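Local coordinates for uncharacterized protein (Gallus gallus, PDB 3WXB) that catalyses the NAD(P)H-dependent reduction of carbonyl compounds as a member of the short-chain dehydrogenase/reductase family, at residues G41-Q44 and H45-L49; E249-G252 and G253-V257. All blocks are in the same frame, centred on the assembly; numbering follows the deposited sequence.

Overall arrangement
Contacts 1 and 2 are each one turn-to-turn stretch within a single helix, 37-47 and 247-260, and these two helices pack against each other beside the parallel sheet of the Rossmann fold. The centres of the contacts lie about 11 Å apart. Both are largely buried, with a more open edge at A48 in contact 1 and at E249 in contact 2. Their shared seam is mainly packing of apolar side chains, F42 CZ reaching M254 CE at 3.5 Å, with H45 at one place in it, its CG 3.4 Å from V251 CG2. Each has a valine-leucine pair one turn apart; contact 1 lies at the end of its helix, whereas contact 2 has a glycine pair at its middle and continues as helix.

Contact 1 of 2, residues G41-Q44 and H45-L49; sequences GFVQ and HLLAL
V43 and L47 stand one helical turn apart, side by side and pointing the same way, their branches meeting at 3.6 Å between V43 CG1 and L47 CD1. With chi1 at 166°, V43 CG1 stands opposite the backbone N and beside the carbonyl carbon, where it meets L47. L47 CG lies 3.1 Å from V43 O, the same oxygen that accepts the L47 N-H. V56 on strand 55-60 packs against both side chains, and L74 on helix 69-77 against V43. Cutting L47 back to an alanine would probably leave V43 CG1 without its neighbour in the helix and open a gap against V56.

H45 takes another flank. Its CB lies 3.5 Å from G41 O, CG stays close to that carbonyl, and CD2 brings the edge of the imidazole to 3.3 Å from G41 O, with the oxygen near the ring plane. The H45 backbone N-H binds the same G41 O almost straight, at 2.9 Å, so one carbonyl is met by both the amide and the ring. At the tip, NE2 is hydrogen-bonded to D248 OD1, at the start of helix 247-260. F42 and L46 also pack on that helix, with F42 CB 4.2 Å from L46 CD2.

Toward the end of the helix the bonds bend. A48 N still reaches Q44 O at 3.1 Å, but with an N-H...O angle of 141°, and A48 is the first residue to leave helical backbone angles. The helix belongs to the beta-alpha-beta unit running from strand 28-31 to strand 55-60, and its chemistry is divided accordingly: V43 and L47 face strand 55-60 and helix 69-77, while F42, L46 and the H45-D248 bond join it to helix 247-260.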
loop_
_atom_site.group_PDB
_atom_site.type_symbol
_atom_site.label_atom_id
_atom_site.label_comp_id
_atom_site.label_asym_id
_atom_site.label_seq_id
_atom_site.Cartn_x
_atom_site.Cartn_y
_atom_site.Cartn_z
ATOM N N GLY A 41 -5.282 7.765 23.897
ATOM C CA GLY A 41 -5.038 9.211 23.842
ATOM C C GLY A 41 -6.130 9.995 23.113
ATOM O O GLY A 41 -6.638 10.999 23.626
ATOM N N PHE A 42 -6.516 9.543 21.921
ATOM C CA PHE A 42 -7.588 10.198 21.213
ATOM C C PHE A 42 -8.838 10.322 22.082
ATOM O O PHE A 42 -9.460 11.415 22.148
ATOM C CB PHE A 42 -7.946 9.491 19.899
ATOM C CG PHE A 42 -7.120 9.981 18.718
ATOM C CD1 PHE A 42 -7.235 11.306 18.289
ATOM C CD2 PHE A 42 -6.243 9.130 18.048
ATOM C CE1 PHE A 42 -6.479 11.772 17.221
ATOM C CE2 PHE A 42 -5.474 9.563 16.970
ATOM C CZ PHE A 42 -5.612 10.937 16.539
ATOM N N VAL A 43 -9.196 9.226 22.755
ATOM C CA VAL A 43 -10.430 9.210 23.593
ATOM C C VAL A 43 -10.367 10.223 24.722
ATOM O O VAL A 43 -11.314 11.030 24.880
ATOM C CB VAL A 43 -10.817 7.778 24.064
ATOM C CG1 VAL A 43 -11.876 7.822 25.190
ATOM C CG2 VAL A 43 -11.380 7.025 22.831
ATOM N N GLN A 44 -9.273 10.201 25.468
ATOM C CA GLN A 44 -9.061 11.124 26.584
ATOM C C GLN A 44 -9.069 12.605 26.121
ATOM O O GLN A 44 -9.611 13.490 26.788
ATOM C CB GLN A 44 -7.709 10.829 27.253
ATOM C CG GLN A 44 -7.569 9.377 27.853
ATOM C CD GLN A 44 -6.195 9.082 28.283
ATOM O OE1 GLN A 44 -5.204 9.489 27.628
ATOM N NE2 GLN A 44 -6.076 8.367 29.408
ATOM N N HIS A 45 -8.402 12.881 24.994
ATOM C CA HIS A 45 -8.338 14.253 24.483
ATOM C C HIS A 45 -9.660 14.709 23.931
ATOM O O HIS A 45 -10.054 15.909 24.123
ATOM C CB HIS A 45 -7.182 14.417 23.476
ATOM C CG HIS A 45 -5.845 14.527 24.137
ATOM N ND1 HIS A 45 -5.083 15.677 24.103
ATOM C CD2 HIS A 45 -5.125 13.623 24.842
ATOM C CE1 HIS A 45 -3.946 15.474 24.760
ATOM N NE2 HIS A 45 -3.956 14.236 25.225
ATOM N N LEU A 46 -10.371 13.792 23.264
ATOM C CA LEU A 46 -11.703 14.126 22.754
ATOM C C LEU A 46 -12.661 14.440 23.894
ATOM O O LEU A 46 -13.519 15.334 23.768
ATOM C CB LEU A 46 -12.309 13.006 21.932
ATOM C CG LEU A 46 -12.215 12.908 20.384
ATOM C CD1 LEU A 46 -11.692 14.144 19.619
ATOM C CD2 LEU A 46 -11.580 11.591 19.896
ATOM N N LEU A 47 -12.535 13.681 24.987
ATOM C CA LEU A 47 -13.436 13.890 26.128
ATOM C C LEU A 47 -13.149 15.211 26.805
ATOM O O LEU A 47 -14.057 15.826 27.327
ATOM C CB LEU A 47 -13.368 12.705 27.109
ATOM C CG LEU A 47 -13.925 11.388 26.546
ATOM C CD1 LEU A 47 -13.474 10.184 27.417
ATOM C CD2 LEU A 47 -15.435 11.451 26.425
ATOM N N ALA A 48 -11.881 15.612 26.800
ATOM C CA ALA A 48 -11.410 16.832 27.412
ATOM C C ALA A 48 -11.526 18.101 26.505
ATOM O O ALA A 48 -10.914 19.129 26.818
ATOM C CB ALA A 48 -9.968 16.639 27.842
ATOM N N LEU A 49 -12.256 18.029 25.381
ATOM C CA LEU A 49 -12.468 19.225 24.524
ATOM C C LEU A 49 -13.402 20.236 25.246
ATOM O O LEU A 49 -14.363 19.823 25.928
ATOM C CB LEU A 49 -13.101 18.857 23.180
ATOM C CG LEU A 49 -12.299 18.036 22.153
ATOM C CD1 LEU A 49 -13.054 17.841 20.882
ATOM C CD2 LEU A 49 -10.973 18.689 21.887
#

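Contact 2 of 2, residues E249-G252 and G253-V257; sequences ESVG and GMLKV
G252 and K256 meet across one turn, the lysine chain running over the G252 carbonyl so that CB and CD each lie 3.7 Å from G252 O. A bend about the CG-CD bond of K256 (chi3 27°) turns the chain back over this oxygen, which also accepts the K256 N-H at 3.2 Å. G252 contributes backbone alone to the contact.

G253 sits on the next side of the helix. Its N-H is bonded to E249 O, from above the carbonyl plane, at 3.0 Å. Having no side chain, G253 meets E249 through backbone atoms only.

V251 is the bulky member of the central group. It lies alongside L255, both pointing the same way, and the modelled spacing of 3.5 Å between V251 CG2 and L255 CD2 is doubtful, because that leucine methyl is also placed too near the V251 carbonyl oxygen. Outside the turn, L255 packs on F42 of helix 37-47.

M254 follows S250 round the helix. A straight N-H...O bond (169°) links M254 N to S250 O, and the bend of the methionine chain at its SD-bearing end carries CE to 3.2 Å from S250 OG, whose hydroxyl is hydrogen-bonded to P228 O. I38 and V231, which bind NADPH, touch the side chains of M254 and S250 respectively.

The chemistry therefore differs round the helix: V251 and L255 pack on helix 37-47, while M254 lies beside I38 near the cofactor site; the serine hydroxyl is satisfied by a loop carbonyl; G252 offers its carbonyl to the methylenes of K256, and G253 meets the preceding turn through backbone atoms.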
loop_
_atom_site.group_PDB
_atom_site.type_symbol
_atom_site.label_atom_id
_atom_site.label_comp_id
_atom_site.label_asym_id
_atom_site.label_seq_id
_atom_site.Cartn_x
_atom_site.Cartn_y
_atom_site.Cartn_z
ATOM N N GLU A 249 1.408 14.492 23.550
ATOM C CA GLU A 249 1.985 15.439 22.583
ATOM C C GLU A 249 1.512 15.107 21.166
ATOM O O GLU A 249 1.126 15.980 20.387
ATOM C CB GLU A 249 3.508 15.361 22.632
ATOM C CG GLU A 249 4.173 16.040 23.872
ATOM C CD GLU A 249 5.651 15.700 24.005
ATOM O OE1 GLU A 249 6.129 14.661 23.469
ATOM O OE2 GLU A 249 6.368 16.475 24.667
ATOM N N SER A 250 1.537 13.805 20.841
ATOM C CA SER A 250 1.167 13.342 19.504
ATOM C C SER A 250 -0.317 13.625 19.315
ATOM O O SER A 250 -0.704 14.242 18.330
ATOM C CB SER A 250 1.480 11.827 19.341
ATOM O OG SER A 250 0.733 11.300 18.240
ATOM N N VAL A 251 -1.182 13.145 20.211
ATOM C CA VAL A 251 -2.587 13.416 19.984
ATOM C C VAL A 251 -3.045 14.855 20.154
ATOM O O VAL A 251 -3.940 15.255 19.456
ATOM C CB VAL A 251 -3.640 12.372 20.524
ATOM C CG1 VAL A 251 -3.069 10.976 20.884
ATOM C CG2 VAL A 251 -4.681 12.951 21.400
ATOM N N GLY A 252 -2.446 15.595 21.088
ATOM C CA GLY A 252 -2.781 17.048 21.252
ATOM C C GLY A 252 -2.421 17.743 19.957
ATOM O O GLY A 252 -3.197 18.546 19.456
ATOM N N GLY A 253 -1.269 17.389 19.376
ATOM C CA GLY A 253 -0.866 17.918 18.076
ATOM C C GLY A 253 -1.841 17.552 16.963
ATOM O O GLY A 253 -2.304 18.451 16.215
ATOM N N MET A 254 -2.154 16.241 16.809
ATOM C CA MET A 254 -3.076 15.825 15.760
ATOM C C MET A 254 -4.438 16.511 15.811
ATOM O O MET A 254 -5.081 16.766 14.779
ATOM C CB MET A 254 -3.245 14.267 15.710
ATOM C CG MET A 254 -1.918 13.573 15.127
ATOM S SD MET A 254 -2.223 11.798 14.968
ATOM C CE MET A 254 -2.132 11.302 16.719
ATOM N N LEU A 255 -4.929 16.739 17.012
ATOM C CA LEU A 255 -6.232 17.328 17.116
ATOM C C LEU A 255 -6.151 18.825 16.707
ATOM O O LEU A 255 -7.077 19.334 16.105
ATOM C CB LEU A 255 -6.764 17.142 18.572
ATOM C CG LEU A 255 -7.314 15.743 18.921
ATOM C CD1 LEU A 255 -8.285 15.190 17.901
ATOM C CD2 LEU A 255 -6.176 14.818 18.858
ATOM N N LYS A 256 -5.057 19.509 17.040
ATOM C CA LYS A 256 -4.865 20.912 16.547
ATOM C C LYS A 256 -4.814 20.941 15.005
ATOM O O LYS A 256 -5.545 21.714 14.326
ATOM C CB LYS A 256 -3.601 21.500 17.191
ATOM C CG LYS A 256 -3.956 22.163 18.594
ATOM C CD LYS A 256 -2.945 22.220 19.683
ATOM C CE LYS A 256 -1.521 22.227 19.303
ATOM N NZ LYS A 256 -0.832 22.139 20.659
ATOM N N VAL A 257 -4.036 20.000 14.436
ATOM C CA VAL A 257 -4.012 19.809 12.991
ATOM C C VAL A 257 -5.393 19.655 12.465
ATOM O O VAL A 257 -5.791 20.434 11.564
ATOM C CB VAL A 257 -3.116 18.607 12.524
ATOM C CG1 VAL A 257 -3.312 18.414 10.950
ATOM C CG2 VAL A 257 -1.718 18.886 12.885
#